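Local structure of putative exported protein (Bacteroides fragilis, 4RAA) at residues A[10-14]-A[286-290]; A[156-160]-A[198-202]; A[189-193]-A[259-263]; A[218-222]-A[266-270]. The protein is of unknown function but folds as a six-bladed beta-propeller of the YWTD superfamily and is probably exported. All blocks are in the same frame, centred on the assembly; numbering follows the deposited sequence.

Contacts 1, 3 and 4 join the same two propeller blades: that of residues 189-222, extended by strand 10-13, and that of residues 254-292. Contact 3 lies nearest the middle of the chain. Contact 4, further out, is the one buried contact; contact 1 is at the outer edge. Contacts 1, 2 and 3 are partly buried. Contact 2 ties the first of these blades to the preceding one. The innermost and outermost contacts, 3 and 1, each have one side-chain hydrogen bond; contacts 2 and 4, between them, are apolar and aromatic. Tyr199 OH of contact 2 bonds Val259 N of contact 3. Contact 4 bonds contact 3 through His218 and Glu261, and contact 1 through Tyr270 and Asn290.

Contact 1 of 4, residues A[10-14]-A[286-290]; sequences IISFK and DRTYN
This contact joins the outer edges of two neighbouring blades of the beta-propeller. Strand 10-13 extends one blade by pairing in parallel with strand 213-222. Strand 287-290 belongs to the outermost strand of the next blade. Both segments are extended, except that Asp286 has a positive phi (67°/47°) and forms a G1 beta bulge with Arg287 against strand 275-282. The axes approach to 6.9 Å and their directions differ by 36°. The nearest CA pair is Phe13 and Thr288, 5.9 Å apart.

Thr288 is the most covered residue. Its CB points at strand 10-13. With chi1 in p, its OG1 donates a 2.8 Å hydrogen bond to Ser12 O. Its CG2 lies 3.6 Å from Ile11 CG2. Thr288 CG2 also makes an off-centre CH-pi contact with the Phe13 ring, 4.2 Å from its centroid.

Phe13 (chi1 m) brings CD1 to 3.7 Å from Thr288 CB. The same ring stacks on Phe222. Asn290 (chi1 t) uses its amide outside the segments: ND2 bonds Glu15 O and OD1 bonds Tyr270 OH. Its CB presses close to the backbone, with Asn290 CB 3.1 Å from Lys14 O.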
loop_
_atom_site.group_PDB
_atom_site.type_symbol
_atom_site.label_atom_id
_atom_site.label_comp_id
_atom_site.label_asym_id
_atom_site.label_seq_id
_atom_site.Cartn_x
_atom_site.Cartn_y
_atom_site.Cartn_z
ATOM N N ILE A 10 11.360 -40.467 -5.440
ATOM C CA ILE A 10 10.140 -40.850 -4.738
ATOM C C ILE A 10 10.359 -41.053 -3.237
ATOM O O ILE A 10 11.469 -41.362 -2.810
ATOM C CB ILE A 10 9.525 -42.145 -5.387
ATOM C CG1 ILE A 10 8.013 -42.298 -5.106
ATOM C CG2 ILE A 10 10.287 -43.423 -4.998
ATOM C CD1 ILE A 10 7.122 -41.284 -5.805
ATOM N N ILE A 11 9.293 -40.828 -2.463
ATOM C CA ILE A 11 9.235 -41.114 -1.029
ATOM C C ILE A 11 8.009 -42.022 -0.910
ATOM O O ILE A 11 6.879 -41.539 -0.866
ATOM C CB ILE A 11 9.123 -39.830 -0.185
ATOM C CG1 ILE A 11 10.404 -39.006 -0.342
ATOM C CG2 ILE A 11 8.890 -40.158 1.297
ATOM C CD1 ILE A 11 10.392 -37.666 0.363
ATOM N N SER A 12 8.248 -43.333 -0.900
ATOM C CA SER A 12 7.182 -44.333 -0.859
ATOM C C SER A 12 6.796 -44.616 0.567
ATOM O O SER A 12 7.662 -44.936 1.366
ATOM C CB SER A 12 7.641 -45.643 -1.505
ATOM O OG SER A 12 8.058 -45.427 -2.840
ATOM N N PHE A 13 5.504 -44.501 0.868
ATOM C CA PHE A 13 4.948 -44.806 2.182
ATOM C C PHE A 13 4.141 -46.101 2.090
ATOM O O PHE A 13 3.198 -46.178 1.310
ATOM C CB PHE A 13 4.030 -43.683 2.649
ATOM C CG PHE A 13 4.740 -42.407 2.955
ATOM C CD1 PHE A 13 5.433 -42.259 4.152
ATOM C CD2 PHE A 13 4.714 -41.341 2.066
ATOM C CE1 PHE A 13 6.103 -41.080 4.453
ATOM C CE2 PHE A 13 5.373 -40.156 2.368
ATOM C CZ PHE A 13 6.071 -40.025 3.560
ATOM N N LYS A 14 4.507 -47.113 2.873
ATOM C CA LYS A 14 3.760 -48.381 2.908
ATOM C C LYS A 14 2.643 -48.128 3.923
ATOM O O LYS A 14 2.777 -47.219 4.748
ATOM C CB LYS A 14 4.670 -49.569 3.261
ATOM C CG LYS A 14 5.943 -49.605 2.413
ATOM C CD LYS A 14 6.722 -50.911 2.476
ATOM C CE LYS A 14 6.362 -51.885 1.357
ATOM N NZ LYS A 14 4.942 -52.322 1.370
ATOM N N ASP A 286 16.940 -42.312 4.978
ATOM C CA ASP A 286 16.081 -42.512 3.787
ATOM C C ASP A 286 15.005 -43.586 4.081
ATOM O O ASP A 286 14.769 -44.492 3.277
ATOM C CB ASP A 286 16.912 -42.826 2.518
ATOM C CG ASP A 286 16.072 -42.898 1.247
ATOM O OD1 ASP A 286 15.154 -42.083 1.067
ATOM O OD2 ASP A 286 16.332 -43.790 0.422
ATOM N N ARG A 287 14.346 -43.465 5.231
ATOM C CA ARG A 287 13.325 -44.431 5.643
ATOM C C ARG A 287 11.998 -43.782 5.987
ATOM O O ARG A 287 11.982 -42.745 6.642
ATOM C CB ARG A 287 13.838 -45.244 6.826
ATOM C CG ARG A 287 14.925 -46.245 6.422
ATOM C CD ARG A 287 15.222 -47.296 7.487
ATOM N NE ARG A 287 14.001 -47.925 8.019
ATOM C CZ ARG A 287 13.964 -48.975 8.840
ATOM N NH1 ARG A 287 15.072 -49.635 9.193
ATOM N NH2 ARG A 287 12.786 -49.410 9.270
ATOM N N THR A 288 10.900 -44.405 5.537
ATOM C CA THR A 288 9.533 -43.939 5.817
ATOM C C THR A 288 8.843 -44.807 6.862
ATOM O O THR A 288 9.154 -45.979 6.977
ATOM C CB THR A 288 8.645 -43.948 4.566
ATOM O OG1 THR A 288 8.578 -45.278 4.039
ATOM C CG2 THR A 288 9.181 -42.967 3.517
ATOM N N TYR A 289 7.922 -44.198 7.608
ATOM C CA TYR A 289 7.122 -44.866 8.644
ATOM C C TYR A 289 5.731 -44.247 8.606
ATOM O O TYR A 289 5.614 -43.038 8.766
ATOM C CB TYR A 289 7.715 -44.657 10.044
ATOM C CG TYR A 289 9.163 -45.046 10.203
ATOM C CD1 TYR A 289 10.183 -44.130 9.920
ATOM C CD2 TYR A 289 9.525 -46.319 10.661
ATOM C CE1 TYR A 289 11.521 -44.474 10.075
ATOM C CE2 TYR A 289 10.867 -46.680 10.812
ATOM C CZ TYR A 289 11.865 -45.753 10.521
ATOM O OH TYR A 289 13.194 -46.095 10.655
ATOM N N ASN A 290 4.693 -45.066 8.412
ATOM C CA ASN A 290 3.310 -44.595 8.301
ATOM C C ASN A 290 2.451 -45.114 9.445
ATOM O O ASN A 290 2.500 -46.297 9.760
ATOM C CB ASN A 290 2.726 -45.063 6.972
ATOM C CG ASN A 290 1.448 -44.335 6.605
ATOM O OD1 ASN A 290 1.448 -43.121 6.437
ATOM N ND2 ASN A 290 0.367 -45.071 6.449
#

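Contact 2 of 4, residues A[156-160]-A[198-202]; sequences DFYFV and AYTPF
This is an apolar contact between adjacent blades of the beta-propeller. Segment 156-160 belongs to the blade of residues 134-174. Segment 198-202 begins on strand 195-200 in the next blade and continues into a loop. The first segment turns a corner at Tyr158 (phi/psi -83°/-41°), then is extended at Phe159 and Val160. The second is extended from Ala198 to Thr200 and bends at Pro201. CA atoms are nearest at Tyr158 and Thr200 (7.5 Å) and at Phe159 and Ala198 (8.6 Å).

The corner lets Tyr158 and Phe159 both point across, each with chi1 in m. Thr200 (chi1 p) sets its methyl over the Tyr158 face: CG2 is 3.4 Å from the ring centroid, 15° off the normal. Ala198 CB lies over the Phe159 face, 3.9 Å from the centroid, with Phe159 CZ 3.6 Å from Ala198 CB. Phe159 CZ is also 3.7 Å from Tyr199 O.

Further along, Tyr158 CE1 lies 4.3 Å from Pro201 CD. Tyr158 OH meets the Phe202 ring edge, 3.8 Å from CD2. Tyr199 points away, and its OH bonds Val259 N. The two segments share no hydrogen bond, so these blades meet here through methyl-on-ring CH-pi contacts and close apolar fit.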
loop_
_atom_site.group_PDB
_atom_site.type_symbol
_atom_site.label_atom_id
_atom_site.label_comp_id
_atom_site.label_asym_id
_atom_site.label_seq_id
_atom_site.Cartn_x
_atom_site.Cartn_y
_atom_site.Cartn_z
ATOM N N ASP A 156 -6.016 -19.293 -13.724
ATOM C CA ASP A 156 -5.445 -20.481 -14.402
ATOM C C ASP A 156 -4.097 -20.966 -13.832
ATOM O O ASP A 156 -3.432 -21.819 -14.441
ATOM C CB ASP A 156 -5.284 -20.205 -15.912
ATOM C CG ASP A 156 -6.606 -19.932 -16.616
ATOM O OD1 ASP A 156 -7.656 -20.487 -16.212
ATOM O OD2 ASP A 156 -6.580 -19.177 -17.611
ATOM N N PHE A 157 -3.688 -20.427 -12.683
ATOM C CA PHE A 157 -2.450 -20.827 -12.010
ATOM C C PHE A 157 -2.693 -21.020 -10.520
ATOM O O PHE A 157 -3.649 -20.463 -9.962
ATOM C CB PHE A 157 -1.362 -19.784 -12.229
ATOM C CG PHE A 157 -0.873 -19.704 -13.641
ATOM C CD1 PHE A 157 -1.488 -18.853 -14.566
ATOM C CD2 PHE A 157 0.231 -20.454 -14.056
ATOM C CE1 PHE A 157 -1.016 -18.761 -15.882
ATOM C CE2 PHE A 157 0.706 -20.368 -15.374
ATOM C CZ PHE A 157 0.082 -19.520 -16.288
ATOM N N TYR A 158 -1.833 -21.818 -9.889
ATOM C CA TYR A 158 -1.915 -22.066 -8.439
ATOM C C TYR A 158 -1.234 -20.961 -7.615
ATOM O O TYR A 158 -1.767 -20.562 -6.575
ATOM C CB TYR A 158 -1.350 -23.443 -8.066
ATOM C CG TYR A 158 -2.324 -24.589 -8.230
ATOM C CD1 TYR A 158 -3.402 -24.723 -7.362
ATOM C CD2 TYR A 158 -2.142 -25.574 -9.205
ATOM C CE1 TYR A 158 -4.301 -25.772 -7.485
ATOM C CE2 TYR A 158 -3.028 -26.645 -9.326
ATOM C CZ TYR A 158 -4.109 -26.736 -8.465
ATOM O OH TYR A 158 -5.006 -27.778 -8.567
ATOM N N PHE A 159 -0.073 -20.481 -8.084
ATOM C CA PHE A 159 0.724 -19.430 -7.406
ATOM C C PHE A 159 1.152 -18.334 -8.371
ATOM O O PHE A 159 1.072 -18.498 -9.588
ATOM C CB PHE A 159 1.992 -20.023 -6.783
ATOM C CG PHE A 159 1.740 -21.226 -5.924
ATOM C CD1 PHE A 159 1.457 -21.086 -4.568
ATOM C CD2 PHE A 159 1.782 -22.512 -6.475
ATOM C CE1 PHE A 159 1.212 -22.200 -3.779
ATOM C CE2 PHE A 159 1.549 -23.630 -5.693
ATOM C CZ PHE A 159 1.256 -23.471 -4.346
ATOM N N VAL A 160 1.638 -17.234 -7.805
ATOM C CA VAL A 160 2.116 -16.080 -8.583
ATOM C C VAL A 160 3.249 -15.361 -7.849
ATOM O O VAL A 160 3.183 -15.190 -6.640
ATOM C CB VAL A 160 0.953 -15.098 -8.923
ATOM C CG1 VAL A 160 0.298 -14.526 -7.675
ATOM C CG2 VAL A 160 1.416 -13.970 -9.845
ATOM N N ALA A 198 6.532 -25.156 -2.427
ATOM C CA ALA A 198 5.071 -25.068 -2.578
ATOM C C ALA A 198 4.468 -26.377 -3.093
ATOM O O ALA A 198 5.185 -27.201 -3.675
ATOM C CB ALA A 198 4.706 -23.905 -3.497
ATOM N N TYR A 199 3.164 -26.563 -2.862
ATOM C CA TYR A 199 2.448 -27.772 -3.306
ATOM C C TYR A 199 0.934 -27.592 -3.392
ATOM O O TYR A 199 0.371 -26.709 -2.738
ATOM C CB TYR A 199 2.786 -28.963 -2.404
ATOM C CG TYR A 199 2.410 -28.791 -0.954
ATOM C CD1 TYR A 199 3.278 -28.181 -0.047
ATOM C CD2 TYR A 199 1.179 -29.256 -0.475
ATOM C CE1 TYR A 199 2.922 -28.029 1.293
ATOM C CE2 TYR A 199 0.810 -29.109 0.861
ATOM C CZ TYR A 199 1.684 -28.499 1.742
ATOM O OH TYR A 199 1.310 -28.368 3.050
ATOM N N THR A 200 0.293 -28.468 -4.173
ATOM C CA THR A 200 -1.149 -28.412 -4.453
ATOM C C THR A 200 -1.874 -29.672 -3.982
ATOM O O THR A 200 -1.235 -30.712 -3.792
ATOM C CB THR A 200 -1.400 -28.219 -5.957
ATOM O OG1 THR A 200 -0.922 -29.354 -6.677
ATOM C CG2 THR A 200 -0.704 -26.962 -6.467
ATOM N N PRO A 201 -3.215 -29.594 -3.814
ATOM C CA PRO A 201 -3.912 -30.787 -3.312
ATOM C C PRO A 201 -4.010 -31.990 -4.241
ATOM O O PRO A 201 -4.269 -33.076 -3.720
ATOM C CB PRO A 201 -5.325 -30.273 -2.968
ATOM C CG PRO A 201 -5.302 -28.796 -3.185
ATOM C CD PRO A 201 -4.168 -28.506 -4.109
ATOM N N PHE A 202 -3.801 -31.816 -5.558
ATOM C CA PHE A 202 -3.968 -32.912 -6.548
ATOM C C PHE A 202 -2.694 -33.223 -7.331
ATOM O O PHE A 202 -2.745 -33.589 -8.512
ATOM C CB PHE A 202 -5.136 -32.590 -7.501
ATOM C CG PHE A 202 -6.348 -32.044 -6.799
ATOM C CD1 PHE A 202 -6.971 -32.781 -5.803
ATOM C CD2 PHE A 202 -6.859 -30.784 -7.114
ATOM C CE1 PHE A 202 -8.085 -32.280 -5.128
ATOM C CE2 PHE A 202 -7.971 -30.278 -6.447
ATOM C CZ PHE A 202 -8.586 -31.026 -5.453
#

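Contact 3 of 4, residues A[189-193]-A[259-263]; sequences IYKVG and VEETE
Strand 189-192 and strand 259-261 run side by side in nearly the same direction, 16° apart, with axes 7.9 Å from each other. CA atoms are nearest at Tyr190 and Glu260 (7.9 Å) and at Val192 and Thr262 (6.4 Å). The backbones share no hydrogen bonds, so side chains bridge the gap.

The polar link is one hydrogen bond. Tyr190 (chi1 p) reaches across, and its OH donates to Glu261 OE1 at 2.7 Å. Glu261 is extended, with chi1 and chi2 both in t. Its other oxygen, OE2, is held by a salt bridge to Lys283 and a hydrogen bond from His218, so this buried carboxylate has partners on both oxygens.

The rest is mostly van der Waals contact. One face of the Tyr190 ring covers Glu261 N. Tyr190 CE2 is 3.9 Å from Val259 O, and Tyr190 OH is 4.0 Å from Val259 CG1. Val192 (chi1 t) packs CG2 4.0 Å from Glu261 CB and CG1 3.8 Å from Glu263 OE2. At the exposed end, Gly193 N lies 4.0 Å from Glu263 OE2, too far for a hydrogen bond. Gly193 has phi/psi 72°/-130°, a positive phi that favours glycine.

Strands 189-192 and 254-261 are the first strands of consecutive blades. Such near-parallel inner strands in separate sheets, set around a central axis, are characteristic of the beta-propeller fold.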
loop_
_atom_site.group_PDB
_atom_site.type_symbol
_atom_site.label_atom_id
_atom_site.label_comp_id
_atom_site.label_asym_id
_atom_site.label_seq_id
_atom_site.Cartn_x
_atom_site.Cartn_y
_atom_site.Cartn_z
ATOM N N ILE A 189 2.732 -23.195 1.417
ATOM C CA ILE A 189 3.996 -22.597 1.021
ATOM C C ILE A 189 4.841 -22.551 2.293
ATOM O O ILE A 189 4.321 -22.156 3.359
ATOM C CB ILE A 189 3.835 -21.149 0.515
ATOM C CG1 ILE A 189 2.640 -20.999 -0.431
ATOM C CG2 ILE A 189 5.107 -20.694 -0.193
ATOM C CD1 ILE A 189 2.446 -19.581 -0.928
ATOM N N TYR A 190 6.113 -22.949 2.187
ATOM C CA TYR A 190 7.044 -22.931 3.328
ATOM C C TYR A 190 8.510 -22.762 2.918
ATOM O O TYR A 190 8.864 -22.877 1.728
ATOM C CB TYR A 190 6.861 -24.185 4.206
ATOM C CG TYR A 190 7.184 -25.517 3.552
ATOM C CD1 TYR A 190 8.507 -25.948 3.430
ATOM C CD2 TYR A 190 6.164 -26.379 3.097
ATOM C CE1 TYR A 190 8.826 -27.164 2.844
ATOM C CE2 TYR A 190 6.475 -27.612 2.512
ATOM C CZ TYR A 190 7.816 -27.995 2.393
ATOM O OH TYR A 190 8.190 -29.188 1.830
ATOM N N LYS A 191 9.341 -22.497 3.932
ATOM C CA LYS A 191 10.781 -22.332 3.782
ATOM C C LYS A 191 11.576 -23.460 4.454
ATOM O O LYS A 191 11.102 -24.100 5.407
ATOM C CB LYS A 191 11.255 -20.977 4.341
ATOM C CG LYS A 191 10.944 -19.768 3.458
ATOM C CD LYS A 191 11.787 -18.529 3.793
ATOM C CE LYS A 191 11.487 -17.959 5.176
ATOM N NZ LYS A 191 12.268 -16.721 5.447
ATOM N N VAL A 192 12.758 -23.720 3.886
ATOM C CA VAL A 192 13.769 -24.644 4.415
ATOM C C VAL A 192 15.066 -23.920 4.061
ATOM O O VAL A 192 15.511 -23.947 2.898
ATOM C CB VAL A 192 13.713 -26.062 3.802
ATOM C CG1 VAL A 192 14.861 -26.925 4.325
ATOM C CG2 VAL A 192 12.365 -26.723 4.095
ATOM N N GLY A 193 15.626 -23.235 5.060
ATOM C CA GLY A 193 16.774 -22.367 4.862
ATOM C C GLY A 193 16.223 -21.170 4.107
ATOM O O GLY A 193 15.162 -20.631 4.473
ATOM N N VAL A 259 2.062 -30.910 4.445
ATOM C CA VAL A 259 3.482 -31.255 4.578
ATOM C C VAL A 259 4.220 -30.180 5.377
ATOM O O VAL A 259 4.010 -28.966 5.165
ATOM C CB VAL A 259 4.209 -31.391 3.205
ATOM C CG1 VAL A 259 5.675 -31.803 3.397
ATOM C CG2 VAL A 259 3.496 -32.385 2.288
ATOM N N GLU A 260 5.045 -30.668 6.306
ATOM C CA GLU A 260 5.943 -29.812 7.087
ATOM C C GLU A 260 7.331 -30.429 6.945
ATOM O O GLU A 260 7.523 -31.635 7.106
ATOM C CB GLU A 260 5.510 -29.650 8.545
ATOM C CG GLU A 260 6.448 -28.758 9.370
ATOM C CD GLU A 260 6.847 -27.445 8.680
ATOM O OE1 GLU A 260 6.006 -26.816 7.991
ATOM O OE2 GLU A 260 8.014 -27.025 8.850
ATOM N N GLU A 261 8.301 -29.591 6.595
ATOM C CA GLU A 261 9.671 -30.047 6.362
ATOM C C GLU A 261 10.660 -29.299 7.260
ATOM O O GLU A 261 10.436 -28.135 7.593
ATOM C CB GLU A 261 10.018 -29.858 4.874
ATOM C CG GLU A 261 11.196 -30.712 4.404
ATOM C CD GLU A 261 11.551 -30.563 2.928
ATOM O OE1 GLU A 261 10.730 -30.122 2.092
ATOM O OE2 GLU A 261 12.693 -30.923 2.584
ATOM N N THR A 262 11.713 -30.005 7.686
ATOM C CA THR A 262 12.829 -29.439 8.473
ATOM C C THR A 262 14.126 -29.885 7.775
ATOM O O THR A 262 14.060 -30.449 6.683
ATOM C CB THR A 262 12.808 -29.891 9.961
ATOM O OG1 THR A 262 13.114 -31.285 10.069
ATOM C CG2 THR A 262 11.459 -29.609 10.613
ATOM N N GLU A 263 15.284 -29.615 8.384
ATOM C CA GLU A 263 16.584 -30.050 7.834
ATOM C C GLU A 263 16.792 -31.555 7.929
ATOM O O GLU A 263 17.435 -32.127 7.059
ATOM C CB GLU A 263 17.766 -29.360 8.548
ATOM C CG GLU A 263 17.831 -27.839 8.404
ATOM C CD GLU A 263 18.055 -27.344 6.973
ATOM O OE1 GLU A 263 18.533 -28.112 6.105
ATOM O OE2 GLU A 263 17.763 -26.154 6.714
#

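Contact 4 of 4, residues A[218-222]-A[266-270]; sequences HSFSF and LFVCY
Three side chains of strand 218-222 face three of strand 266-270, and they interlock. The strand axes stay 11.2 Å apart at closest and diverge by 46°. CA pairs are His218 with Leu266 (10.1 Å), Phe220 with Val268 (9.6 Å) and Phe222 with Tyr270 (10.4 Å). Both backbones are in beta conformation.

Leu266 (tt) is the bump at one end. Its CD1 sits squarely over the His218 ring, 3.8 Å from the centroid and 4° off the normal. Its other methyl, CD2, is 3.8 Å from Phe220 CE1, so Leu266 fills the hollow between the two rings. His218 also bonds Glu261 OE2 through NE2.

This is the buried interface between two propeller blades: strand 213-222, flanked by 203-210 and 10-13, packs against the second strand of the next blade. Val268 (chi1 t) fits between the next two rings. Its CG2 is 4.2 Å from Phe220 CE1, and its CG1 is 4.0 Å from Phe222 CZ.

Phe222 (chi1 m) then points its edge at the Tyr270 face. The centroids are 4.5 Å apart and the planes meet at 55°. Tyr270 (chi1 p) hydrogen-bonds Asn290 through OH, while Phe222 CE2 comes to 3.4 Å from Tyr270 CE1.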
loop_
_atom_site.group_PDB
_atom_site.type_symbol
_atom_site.label_atom_id
_atom_site.label_comp_id
_atom_site.label_asym_id
_atom_site.label_seq_id
_atom_site.Cartn_x
_atom_site.Cartn_y
_atom_site.Cartn_z
ATOM N N HIS A 218 10.586 -33.113 -3.911
ATOM C CA HIS A 218 10.130 -34.410 -3.365
ATOM C C HIS A 218 8.853 -34.833 -4.074
ATOM O O HIS A 218 8.059 -33.977 -4.442
ATOM C CB HIS A 218 9.800 -34.340 -1.854
ATOM C CG HIS A 218 10.856 -33.692 -1.011
ATOM N ND1 HIS A 218 11.954 -34.370 -0.532
ATOM C CD2 HIS A 218 10.974 -32.422 -0.555
ATOM C CE1 HIS A 218 12.707 -33.548 0.176
ATOM N NE2 HIS A 218 12.132 -32.359 0.180
ATOM N N SER A 219 8.677 -36.135 -4.286
ATOM C CA SER A 219 7.414 -36.691 -4.802
ATOM C C SER A 219 6.996 -37.854 -3.884
ATOM O O SER A 219 7.852 -38.565 -3.348
ATOM C CB SER A 219 7.501 -37.107 -6.271
ATOM O OG SER A 219 8.400 -38.178 -6.464
ATOM N N PHE A 220 5.690 -38.019 -3.691
ATOM C CA PHE A 220 5.160 -39.047 -2.797
ATOM C C PHE A 220 4.274 -40.063 -3.500
ATOM O O PHE A 220 3.697 -39.804 -4.551
ATOM C CB PHE A 220 4.345 -38.408 -1.675
ATOM C CG PHE A 220 5.026 -37.246 -1.016
ATOM C CD1 PHE A 220 6.085 -37.458 -0.138
ATOM C CD2 PHE A 220 4.609 -35.929 -1.267
ATOM C CE1 PHE A 220 6.728 -36.389 0.483
ATOM C CE2 PHE A 220 5.251 -34.851 -0.653
ATOM C CZ PHE A 220 6.316 -35.086 0.227
ATOM N N SER A 221 4.219 -41.241 -2.899
ATOM C CA SER A 221 3.327 -42.320 -3.300
ATOM C C SER A 221 2.977 -43.032 -1.992
ATOM O O SER A 221 3.837 -43.166 -1.108
ATOM C CB SER A 221 3.981 -43.275 -4.302
ATOM O OG SER A 221 5.082 -43.944 -3.719
ATOM N N PHE A 222 1.716 -43.434 -1.862
ATOM C CA PHE A 222 1.215 -44.126 -0.678
ATOM C C PHE A 222 0.634 -45.441 -1.150
ATOM O O PHE A 222 -0.007 -45.480 -2.194
ATOM C CB PHE A 222 0.156 -43.265 0.012
ATOM C CG PHE A 222 0.676 -41.928 0.482
ATOM C CD1 PHE A 222 0.748 -40.836 -0.403
ATOM C CD2 PHE A 222 1.101 -41.749 1.800
ATOM C CE1 PHE A 222 1.236 -39.594 0.020
ATOM C CE2 PHE A 222 1.581 -40.512 2.230
ATOM C CZ PHE A 222 1.660 -39.433 1.336
ATOM N N LEU A 266 10.722 -34.938 7.490
ATOM C CA LEU A 266 9.586 -34.452 6.720
ATOM C C LEU A 266 8.339 -35.260 7.117
ATOM O O LEU A 266 8.303 -36.473 6.929
ATOM C CB LEU A 266 9.929 -34.590 5.230
ATOM C CG LEU A 266 9.001 -34.118 4.104
ATOM C CD1 LEU A 266 9.802 -33.984 2.815
ATOM C CD2 LEU A 266 7.805 -35.039 3.896
ATOM N N PHE A 267 7.352 -34.570 7.692
ATOM C CA PHE A 267 6.085 -35.170 8.166
ATOM C C PHE A 267 4.988 -34.861 7.161
ATOM O O PHE A 267 4.900 -33.724 6.668
ATOM C CB PHE A 267 5.664 -34.585 9.519
ATOM C CG PHE A 267 6.418 -35.115 10.716
ATOM C CD1 PHE A 267 7.727 -35.616 10.646
ATOM C CD2 PHE A 267 5.828 -35.003 11.975
ATOM C CE1 PHE A 267 8.376 -36.068 11.790
ATOM C CE2 PHE A 267 6.485 -35.437 13.121
ATOM C CZ PHE A 267 7.760 -35.972 13.029
ATOM N N VAL A 268 4.147 -35.860 6.886
ATOM C CA VAL A 268 3.044 -35.736 5.935
ATOM C C VAL A 268 1.745 -36.212 6.590
ATOM O O VAL A 268 1.534 -37.415 6.727
ATOM C CB VAL A 268 3.298 -36.563 4.642
ATOM C CG1 VAL A 268 2.306 -36.164 3.551
ATOM C CG2 VAL A 268 4.726 -36.379 4.139
ATOM N N CYS A 269 0.898 -35.283 7.029
ATOM C CA CYS A 269 -0.427 -35.650 7.547
ATOM C C CYS A 269 -1.339 -35.718 6.351
ATOM O O CYS A 269 -1.185 -34.922 5.426
ATOM C CB CYS A 269 -0.976 -34.645 8.540
ATOM S SG CYS A 269 0.034 -34.532 10.013
ATOM N N TYR A 270 -2.256 -36.678 6.361
ATOM C CA TYR A 270 -3.228 -36.850 5.285
ATOM C C TYR A 270 -4.495 -37.592 5.736
ATOM O O TYR A 270 -4.544 -38.117 6.845
ATOM C CB TYR A 270 -2.574 -37.538 4.071
ATOM C CG TYR A 270 -2.078 -38.948 4.297
ATOM C CD1 TYR A 270 -0.792 -39.194 4.783
ATOM C CD2 TYR A 270 -2.889 -40.051 3.994
ATOM C CE1 TYR A 270 -0.334 -40.501 4.987
ATOM C CE2 TYR A 270 -2.439 -41.363 4.188
ATOM C CZ TYR A 270 -1.159 -41.584 4.675
ATOM O OH TYR A 270 -0.722 -42.868 4.861
#